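Side-chain contacts in PHD-type domain-containing protein (Chaetomium thermophilum, PDB 6VHF), which is the Cfp1 component of the H3K4 methyltransferase complex COMPASS, its RbBP5-interacting domain holding a zinc finger that stabilises its integration: residues A[1-4]-A[5-8]; A[157-160]-A[161-164]. All coordinates share one frame; numbering follows the deposited sequence.

Interaction 1 (A[1-4]-A[5-8]); sequences ALTP and EEYA
Two donors of T3 meet one carboxylate oxygen of E6 at the start of helix 4-46. E6 OE2 accepts the backbone N-H of T3 at 2.7 Å (T3 N to E6 OE2) in a nearly straight bond of 166°, taken on the anti side of the carboxylate and somewhat out of its plane. The hydroxyl of the same threonine, OG1, lies 2.8 Å from OE2, so OE2 takes one firm and one weak bond from the same residue. E6 reaches them because CG is anti to its own carbonyl carbon (chi1 -72°) and the chain then runs extended, back over the first turn. T3 is the N-cap and E6 the third helical residue, which makes this the half of a capping box in which the glutamate receives the cap's N-H; the T3 side chain makes no capping bond. The adjoining pair, L2 and Y7, flanks the cap as a hydrophobic staple. L2 CB sits over one face of the tyrosine ring, 3.9 Å from its centroid, in a CH-pi contact, while L2 CD2 rests 3.5 Å from E6 CB. Replacing E6 with an alanine would probably leave the T3 N-H without its acceptor and let the loop before the helix move. Two backbone acceptors are in helical use: T3 O takes the N-H of Y7 at 3.1 Å (Y7 N to T3 O), and P4 O takes that of A8 at 3.2 Å (A8 N to P4 O). Beyond the turn, L2 and E6 touch A174 of helix 141-177, and E6 also touches V170.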
loop_
_atom_site.group_PDB
_atom_site.type_symbol
_atom_site.label_atom_id
_atom_site.label_comp_id
_atom_site.label_asym_id
_atom_site.label_seq_id
_atom_site.Cartn_x
_atom_site.Cartn_y
_atom_site.Cartn_z
ATOM N N ALA A 1 -3.521 37.607 1.938
ATOM C CA ALA A 1 -4.687 37.931 1.128
ATOM C C ALA A 1 -5.716 36.797 1.152
ATOM O O ALA A 1 -6.486 36.649 0.211
ATOM C CB ALA A 1 -4.260 38.234 -0.313
ATOM N N LEU A 2 -5.742 36.010 2.229
ATOM C CA LEU A 2 -6.514 34.773 2.281
ATOM C C LEU A 2 -7.594 34.823 3.362
ATOM O O LEU A 2 -7.357 35.324 4.463
ATOM C CB LEU A 2 -5.573 33.561 2.524
ATOM C CG LEU A 2 -4.835 33.010 1.288
ATOM C CD1 LEU A 2 -3.407 32.588 1.580
ATOM C CD2 LEU A 2 -5.615 31.858 0.694
ATOM N N THR A 3 -8.776 34.284 3.036
ATOM C CA THR A 3 -9.856 34.110 4.005
ATOM C C THR A 3 -9.395 33.205 5.142
ATOM O O THR A 3 -8.581 32.302 4.926
ATOM C CB THR A 3 -11.086 33.455 3.353
ATOM O OG1 THR A 3 -11.323 34.003 2.049
ATOM C CG2 THR A 3 -12.345 33.645 4.210
ATOM N N PRO A 4 -9.920 33.399 6.355
ATOM C CA PRO A 4 -9.827 32.338 7.372
ATOM C C PRO A 4 -10.187 30.944 6.863
ATOM O O PRO A 4 -9.542 29.960 7.253
ATOM C CB PRO A 4 -10.816 32.813 8.440
ATOM C CG PRO A 4 -10.742 34.305 8.360
ATOM C CD PRO A 4 -10.476 34.647 6.914
ATOM N N GLU A 5 -11.206 30.825 6.014
ATOM C CA GLU A 5 -11.613 29.504 5.559
ATOM C C GLU A 5 -10.628 28.942 4.533
ATOM O O GLU A 5 -10.443 27.724 4.466
ATOM C CB GLU A 5 -13.040 29.553 4.989
ATOM C CG GLU A 5 -13.374 28.405 4.006
ATOM C CD GLU A 5 -13.732 27.102 4.712
ATOM O OE1 GLU A 5 -13.802 27.152 5.961
ATOM O OE2 GLU A 5 -13.890 26.048 4.033
ATOM N N GLU A 6 -9.994 29.817 3.742
ATOM C CA GLU A 6 -8.967 29.387 2.798
ATOM C C GLU A 6 -7.724 28.877 3.523
ATOM O O GLU A 6 -7.108 27.898 3.081
ATOM C CB GLU A 6 -8.621 30.529 1.827
ATOM C CG GLU A 6 -9.733 30.820 0.767
ATOM C CD GLU A 6 -9.625 32.188 0.065
ATOM O OE1 GLU A 6 -10.170 32.327 -1.048
ATOM O OE2 GLU A 6 -9.026 33.127 0.632
ATOM N N TYR A 7 -7.332 29.527 4.631
ATOM C CA TYR A 7 -6.247 28.992 5.453
ATOM C C TYR A 7 -6.592 27.600 5.958
ATOM O O TYR A 7 -5.743 26.691 5.950
ATOM C CB TYR A 7 -5.954 29.900 6.650
ATOM C CG TYR A 7 -5.191 31.173 6.349
ATOM C CD1 TYR A 7 -3.892 31.127 5.876
ATOM C CD2 TYR A 7 -5.769 32.429 6.571
ATOM C CE1 TYR A 7 -3.185 32.285 5.607
ATOM C CE2 TYR A 7 -5.067 33.607 6.303
ATOM C CZ TYR A 7 -3.771 33.523 5.822
ATOM O OH TYR A 7 -3.050 34.664 5.542
ATOM N N ALA A 8 -7.833 27.418 6.410
ATOM C CA ALA A 8 -8.233 26.121 6.934
ATOM C C ALA A 8 -8.168 25.047 5.848
ATOM O O ALA A 8 -7.759 23.913 6.114
ATOM C CB ALA A 8 -9.637 26.218 7.539
#

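Interaction 2 (A[157-160]-A[161-164]); sequences ALQI and RELL
R161 folds its guanidinium back over the preceding turn, laying one face on the CA of L158 and the carbonyl oxygen of A157. The closest of these meetings is R161 NH2 to L158 CA at 3.5 Å, and A157 O lies over the same face, displaced toward the rim as L158 CA is. The bend at chi3 (-67°) turns the chain toward the N-terminal end of the segment, so the charged group lies along the backbone, where it also meets CB of L158 through NH2. On the neighbouring strip, L158 sends CD2 against the carboxylate of E162, with CD2 to CD at 3.6 Å. With L158 CG anti to the backbone N (chi1 -177°) the branch stands out from the helix, and the extended E162 chain reaches back to it. Q159 approaches E162 from another direction: NE2 lies 2.8 Å from OE2, but the angle is too poor for a hydrogen bond, and the amide and carboxylate planes are 57° apart.

The framework is the ordinary alpha-helical one, in which residues four apart share a side of the helix. Each carbonyl from A157 to I160 accepts the N-H four residues on, as L158 O does from E162 N at 2.9 Å. I160 and L164 run alongside each other in the same direction, I160 CG2 3.9 Å from L164 CD1. L163 tucks its CG 3.3 Å from Q159 O. These apolar residues are the ones that reach across to helix 4-46, where I160 touches S21, L163 touches T16 and L20, and L164 touches R17, binding the middle of helix 141-177 to that helix in the all-helical domain.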
loop_
_atom_site.group_PDB
_atom_site.type_symbol
_atom_site.label_atom_id
_atom_site.label_comp_id
_atom_site.label_asym_id
_atom_site.label_seq_id
_atom_site.Cartn_x
_atom_site.Cartn_y
_atom_site.Cartn_z
ATOM N N ALA A 157 -0.317 8.763 -5.195
ATOM C CA ALA A 157 0.448 9.874 -5.760
ATOM C C ALA A 157 -0.432 10.766 -6.627
ATOM O O ALA A 157 -0.273 11.989 -6.621
ATOM C CB ALA A 157 1.651 9.360 -6.563
ATOM N N LEU A 158 -1.355 10.172 -7.389
ATOM C CA LEU A 158 -2.347 10.951 -8.125
ATOM C C LEU A 158 -3.140 11.858 -7.186
ATOM O O LEU A 158 -3.309 13.054 -7.456
ATOM C CB LEU A 158 -3.288 10.010 -8.868
ATOM C CG LEU A 158 -4.383 10.563 -9.781
ATOM C CD1 LEU A 158 -4.589 9.564 -10.909
ATOM C CD2 LEU A 158 -5.703 10.808 -9.026
ATOM N N GLN A 159 -3.639 11.297 -6.079
ATOM C CA GLN A 159 -4.348 12.097 -5.084
ATOM C C GLN A 159 -3.503 13.271 -4.596
ATOM O O GLN A 159 -4.012 14.385 -4.451
ATOM C CB GLN A 159 -4.767 11.224 -3.902
ATOM C CG GLN A 159 -5.786 10.145 -4.256
ATOM C CD GLN A 159 -7.192 10.706 -4.494
ATOM O OE1 GLN A 159 -7.992 10.825 -3.564
ATOM N NE2 GLN A 159 -7.493 11.044 -5.747
ATOM N N ILE A 160 -2.210 13.053 -4.343
ATOM C CA ILE A 160 -1.382 14.176 -3.910
ATOM C C ILE A 160 -1.382 15.270 -4.973
ATOM O O ILE A 160 -1.517 16.464 -4.662
ATOM C CB ILE A 160 0.044 13.704 -3.568
ATOM C CG1 ILE A 160 0.086 13.053 -2.182
ATOM C CG2 ILE A 160 1.033 14.868 -3.636
ATOM C CD1 ILE A 160 1.367 12.147 -1.943
ATOM N N ARG A 161 -1.263 14.882 -6.248
ATOM C CA ARG A 161 -1.226 15.877 -7.315
ATOM C C ARG A 161 -2.541 16.638 -7.416
ATOM O O ARG A 161 -2.544 17.847 -7.672
ATOM C CB ARG A 161 -0.903 15.217 -8.652
ATOM C CG ARG A 161 0.533 14.730 -8.767
ATOM C CD ARG A 161 0.860 14.425 -10.232
ATOM N NE ARG A 161 0.099 13.281 -10.723
ATOM C CZ ARG A 161 0.478 12.024 -10.500
ATOM N NH1 ARG A 161 1.576 11.813 -9.795
ATOM N NH2 ARG A 161 -0.241 10.993 -10.957
ATOM N N GLU A 162 -3.670 15.950 -7.244
ATOM C CA GLU A 162 -4.935 16.665 -7.265
ATOM C C GLU A 162 -4.991 17.678 -6.134
ATOM O O GLU A 162 -5.473 18.805 -6.324
ATOM C CB GLU A 162 -6.106 15.688 -7.192
ATOM C CG GLU A 162 -6.286 14.851 -8.461
ATOM C CD GLU A 162 -7.474 13.902 -8.389
ATOM O OE1 GLU A 162 -8.101 13.630 -9.444
ATOM O OE2 GLU A 162 -7.774 13.426 -7.272
ATOM N N LEU A 163 -4.467 17.312 -4.959
ATOM C CA LEU A 163 -4.455 18.250 -3.836
ATOM C C LEU A 163 -3.537 19.436 -4.099
ATOM O O LEU A 163 -3.872 20.574 -3.737
ATOM C CB LEU A 163 -4.061 17.538 -2.548
ATOM C CG LEU A 163 -5.073 16.477 -2.129
ATOM C CD1 LEU A 163 -4.506 15.646 -1.024
ATOM C CD2 LEU A 163 -6.382 17.115 -1.711
ATOM N N LEU A 164 -2.376 19.204 -4.721
ATOM C CA LEU A 164 -1.515 20.336 -5.068
ATOM C C LEU A 164 -2.190 21.237 -6.095
ATOM O O LEU A 164 -2.091 22.470 -6.021
ATOM C CB LEU A 164 -0.163 19.843 -5.591
ATOM C CG LEU A 164 0.764 19.216 -4.529
ATOM C CD1 LEU A 164 1.806 18.342 -5.200
ATOM C CD2 LEU A 164 1.441 20.287 -3.637
#

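In the fold
From the N terminus, interaction 1 comes first, where a short loop turns into helix 4-46 and the first turn is capped. The chain then runs through that helix, the zinc ligand C57, helix 64-77 and the remaining zinc ligands C130, C135 and H138 before helix 141-177, in whose middle interaction 2 falls. Each contact is local and closes only a turn, and the two follow in series, neither nesting nor crossing. The centres of interactions 1 and 2 are 21 Å apart, their nearest atoms about 10 Å. Both concern the same pair of helices: residues 1-8 meet 141-177 near its C-terminal end, residues 157-164 meet 4-46 further along, consistent with an antiparallel pairing.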